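Local coordinates for protein 5,10-methylenetetrahydromethanopterin reductase (Methanopyrus kandleri, PDB 1EZW) that catalyses the reversible, coenzyme F420-dependent reduction of methylene-tetrahydromethanopterin to methyl-tetrahydromethanopterin, a step in methanogenesis from carbon dioxide, at residues I19-L22 and I23-E27; D331-K334 and A335-V339. All coordinates share one frame; numbering follows the deposited sequence.

Interaction 1. Residues I19-L22 and I23-E27; sequences IAHL and IKVAE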
loop_
_atom_site.group_PDB
_atom_site.type_symbol
_atom_site.label_atom_id
_atom_site.label_comp_id
_atom_site.label_asym_id
_atom_site.label_seq_id
_atom_site.Cartn_x
_atom_site.Cartn_y
_atom_site.Cartn_z
ATOM N N ILE A 19 12.635 5.686 2.231
ATOM C CA ILE A 19 12.179 7.072 2.259
ATOM C C ILE A 19 10.749 7.078 2.834
ATOM O O ILE A 19 10.435 7.871 3.745
ATOM C CB ILE A 19 12.182 7.715 0.846
ATOM C CG1 ILE A 19 13.604 7.785 0.243
ATOM C CG2 ILE A 19 11.569 9.149 0.947
ATOM C CD1 ILE A 19 14.637 8.553 1.108
ATOM N N ALA A 20 9.867 6.190 2.350
ATOM C CA ALA A 20 8.501 6.116 2.896
ATOM C C ALA A 20 8.501 5.804 4.393
ATOM O O ALA A 20 7.759 6.409 5.159
ATOM C CB ALA A 20 7.687 5.045 2.119
ATOM N N HIS A 21 9.311 4.818 4.818
ATOM C CA HIS A 21 9.423 4.478 6.233
ATOM C C HIS A 21 9.852 5.706 7.077
ATOM O O HIS A 21 9.269 5.929 8.160
ATOM C CB HIS A 21 10.492 3.366 6.384
ATOM C CG HIS A 21 10.936 3.130 7.806
ATOM N ND1 HIS A 21 10.102 2.634 8.789
ATOM C CD2 HIS A 21 12.118 3.384 8.413
ATOM C CE1 HIS A 21 10.752 2.597 9.932
ATOM N NE2 HIS A 21 11.976 3.046 9.738
ATOM N N LEU A 22 10.835 6.479 6.593
ATOM C CA LEU A 22 11.304 7.634 7.384
ATOM C C LEU A 22 10.223 8.688 7.487
ATOM O O LEU A 22 10.055 9.342 8.538
ATOM C CB LEU A 22 12.595 8.226 6.809
ATOM C CG LEU A 22 13.800 7.282 7.001
ATOM C CD1 LEU A 22 14.989 7.920 6.262
ATOM C CD2 LEU A 22 14.138 7.033 8.496
ATOM N N ILE A 23 9.426 8.805 6.435
ATOM C CA ILE A 23 8.320 9.774 6.512
ATOM C C ILE A 23 7.281 9.307 7.543
ATOM O O ILE A 23 6.736 10.131 8.297
ATOM C CB ILE A 23 7.689 9.978 5.128
ATOM C CG1 ILE A 23 8.706 10.703 4.227
ATOM C CG2 ILE A 23 6.412 10.850 5.243
ATOM C CD1 ILE A 23 8.252 10.899 2.746
ATOM N N LYS A 24 7.007 7.994 7.600
ATOM C CA LYS A 24 6.097 7.498 8.638
ATOM C C LYS A 24 6.702 7.772 10.042
ATOM O O LYS A 24 5.970 8.194 10.936
ATOM C CB LYS A 24 5.830 5.987 8.428
ATOM C CG LYS A 24 5.029 5.290 9.552
ATOM C CD LYS A 24 3.647 5.915 9.685
ATOM C CE LYS A 24 2.632 4.969 10.394
ATOM N NZ LYS A 24 2.893 4.773 11.806
ATOM N N VAL A 25 8.003 7.548 10.235
ATOM C CA VAL A 25 8.633 7.837 11.535
ATOM C C VAL A 25 8.467 9.313 11.863
ATOM O O VAL A 25 8.054 9.654 12.986
ATOM C CB VAL A 25 10.092 7.406 11.593
ATOM C CG1 VAL A 25 10.706 7.760 12.989
ATOM C CG2 VAL A 25 10.152 5.859 11.390
ATOM N N ALA A 26 8.684 10.170 10.878
ATOM C CA ALA A 26 8.464 11.623 11.117
ATOM C C ALA A 26 7.016 11.917 11.520
ATOM O O ALA A 26 6.746 12.672 12.495
ATOM C CB ALA A 26 8.847 12.442 9.869
ATOM N N GLU A 27 6.040 11.354 10.803
ATOM C CA GLU A 27 4.641 11.562 11.169
ATOM C C GLU A 27 4.394 11.099 12.612
ATOM O O GLU A 27 3.727 11.784 13.392
ATOM C CB GLU A 27 3.714 10.745 10.266
ATOM C CG GLU A 27 2.246 10.846 10.646
ATOM C CD GLU A 27 1.382 10.070 9.656
ATOM O OE1 GLU A 27 0.822 9.014 10.024
ATOM O OE2 GLU A 27 1.323 10.533 8.504
#
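Helix 16-28, the helix of the beta-alpha-beta unit that leads from strand 5-10 to strand 33-36 in this TIM barrel, brings H21 and V25 together one turn apart. CG2 of V25 sits over one face of the imidazole, 3.9 Å from the centroid of the H21 ring and displaced toward its rim, a CH-pi contact. H21 swings CG away from its own backbone N (chi1 167°), which carries the ring along the helix toward V25; the closest pair is H21 CE1 and V25 CG2 at 3.6 Å. Both ring nitrogens are engaged beyond the helix, ND1 with T17 of the second subunit and NE2 with E333, so the imidazole is fixed in rotation as well as covered. On another flank CD1 of I23 reaches back to CG2 of I19, 4.2 Å away, while I23 CG1 lies 3.4 Å from I19 O. Beneath them runs the helical i to i+4 bonding, from V25 N to H21 O at 2.9 Å and from A26 N to L22 O at 2.8 Å. Cutting I23 back to an alanine removes CG1 and CD1, which is likely to leave a gap beside I19 CG2 and to thin the packing on strand 5-10. I19, L22 and I23 lean on L10 of that strand, A20 and I23 also pack against helix 45-54, and L22 and V25 face helix 332-342; K24, salt-bridged to D28, reaches W85 of the third subunit.

Interaction 2. Residues D331-K334 and A335-V339; sequences DKEK and AIELV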
loop_
_atom_site.group_PDB
_atom_site.type_symbol
_atom_site.label_atom_id
_atom_site.label_comp_id
_atom_site.label_asym_id
_atom_site.label_seq_id
_atom_site.Cartn_x
_atom_site.Cartn_y
_atom_site.Cartn_z
ATOM N N ASP A 331 22.268 9.043 12.419
ATOM C CA ASP A 331 21.322 7.929 12.158
ATOM C C ASP A 331 20.018 8.701 11.914
ATOM O O ASP A 331 19.490 9.290 12.863
ATOM C CB ASP A 331 21.201 7.056 13.418
ATOM C CG ASP A 331 20.187 5.908 13.283
ATOM O OD1 ASP A 331 20.502 4.776 13.743
ATOM O OD2 ASP A 331 19.069 6.109 12.775
ATOM N N LYS A 332 19.538 8.716 10.669
ATOM C CA LYS A 332 18.318 9.491 10.327
ATOM C C LYS A 332 17.107 9.139 11.163
ATOM O O LYS A 332 16.397 10.028 11.642
ATOM C CB LYS A 332 17.944 9.370 8.822
ATOM C CG LYS A 332 18.941 10.052 7.841
ATOM C CD LYS A 332 18.378 10.097 6.414
ATOM C CE LYS A 332 19.047 11.169 5.550
ATOM N NZ LYS A 332 20.522 11.004 5.444
ATOM N N GLU A 333 16.817 7.842 11.312
ATOM C CA GLU A 333 15.656 7.462 12.105
ATOM C C GLU A 333 15.780 7.862 13.581
ATOM O O GLU A 333 14.835 8.413 14.167
ATOM C CB GLU A 333 15.389 5.948 11.946
ATOM C CG GLU A 333 14.310 5.418 12.862
ATOM C CD GLU A 333 13.896 4.010 12.464
ATOM O OE1 GLU A 333 13.333 3.305 13.322
ATOM O OE2 GLU A 333 14.160 3.641 11.297
ATOM N N LYS A 334 16.933 7.604 14.204
ATOM C CA LYS A 334 17.105 7.983 15.616
ATOM C C LYS A 334 17.050 9.503 15.742
ATOM O O LYS A 334 16.558 10.017 16.745
ATOM C CB LYS A 334 18.463 7.513 16.156
ATOM C CG LYS A 334 18.655 6.020 16.281
ATOM C CD LYS A 334 20.188 5.754 16.371
ATOM C CE LYS A 334 20.890 6.750 17.331
ATOM N NZ LYS A 334 22.381 6.800 17.132
ATOM N N ALA A 335 17.531 10.201 14.724
ATOM C CA ALA A 335 17.529 11.680 14.723
ATOM C C ALA A 335 16.097 12.216 14.686
ATOM O O ALA A 335 15.705 13.129 15.419
ATOM C CB ALA A 335 18.353 12.204 13.535
ATOM N N ILE A 336 15.279 11.637 13.820
ATOM C CA ILE A 336 13.902 12.061 13.757
ATOM C C ILE A 336 13.205 11.856 15.099
ATOM O O ILE A 336 12.423 12.688 15.541
ATOM C CB ILE A 336 13.152 11.260 12.629
ATOM C CG1 ILE A 336 13.723 11.683 11.270
ATOM C CG2 ILE A 336 11.619 11.485 12.721
ATOM C CD1 ILE A 336 13.329 10.746 10.088
ATOM N N GLU A 337 13.470 10.714 15.734
ATOM C CA GLU A 337 12.856 10.411 17.018
ATOM C C GLU A 337 13.355 11.381 18.101
ATOM O O GLU A 337 12.585 11.792 18.969
ATOM C CB GLU A 337 13.167 8.947 17.389
ATOM C CG GLU A 337 12.416 7.970 16.472
ATOM C CD GLU A 337 12.705 6.528 16.790
ATOM O OE1 GLU A 337 13.882 6.213 17.121
ATOM O OE2 GLU A 337 11.770 5.718 16.681
ATOM N N LEU A 338 14.629 11.734 18.031
ATOM C CA LEU A 338 15.199 12.667 19.017
ATOM C C LEU A 338 14.510 14.034 18.832
ATOM O O LEU A 338 14.148 14.722 19.801
ATOM C CB LEU A 338 16.721 12.710 18.822
ATOM C CG LEU A 338 17.532 13.382 19.921
ATOM C CD1 LEU A 338 17.096 12.838 21.299
ATOM C CD2 LEU A 338 18.997 13.150 19.641
ATOM N N VAL A 339 14.248 14.435 17.588
ATOM C CA VAL A 339 13.497 15.676 17.387
ATOM C C VAL A 339 12.073 15.551 17.965
ATOM O O VAL A 339 11.587 16.443 18.657
ATOM C CB VAL A 339 13.400 16.050 15.859
ATOM C CG1 VAL A 339 12.435 17.269 15.648
ATOM C CG2 VAL A 339 14.754 16.373 15.329
HETATM O O HOH W 1 14.425 3.566 16.560
#
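A water molecule joins E333 to E337, one turn apart on helix 332-342. It donates to E337 OE1 at 2.8 Å and more weakly to E333 OE1 at 3.4 Å. The two acidic groups stand close, with E333 OE1 and E337 OE2 4.4 Å apart, a pairing of like charges that would be costly alone. K15 of the second subunit probably offsets it, forming salt bridges to both E333 OE1 and E337 OE2. E337 turns CG to the side of its backbone N, opposite its carbonyl carbon (chi1 -70°), and this lays the side chain back along the helix, with CG 3.4 Å from E333 O. I336 folds the same way, its CG1 resting 3.2 Å from K332 O, while the methyl of A335 lies against D331 O.

These contacts belong to the first turns of the helix, and D331 is its N-cap. D331 OD2 accepts from K334 N at 3.0 Å, an almost straight bond (175°) in which the donor comes from above the carboxylate plane; a negative group here is likely to suit the positive end of the helix dipole. Main-chain bonding starts at the same residue, with D331 O taking A335 N at 2.9 Å, and the next bond along the chain is I336 N to K332 O.

Farther out, the other carboxylate oxygen of E333, OE2, is held by H21 of helix 16-28. A335 and L338 pack on I234 of strand 232-234, whereas toward helix 16-28 I336 and E337 touch V25, and I336 also reaches F31 in the loop beyond it.

Overall arrangement
From the N terminus the chain passes through strand 5-10 into helix 16-28, where interaction 1 spans neighbouring turns. It then runs round the barrel before interaction 2 forms at the start of helix 332-342, after strand 321-324. Both are local, so neither closes a long loop, and they follow in series without nesting or crossing. In space their centres are about 11 Å apart and the helices meet directly: H21 NE2 probably bonds to E333 OE2 at 2.7 Å, and I336 CG2 packs 3.5 Å from A26 CA. The first and last helices of the chain thus lie side by side, and both interactions touch the second subunit.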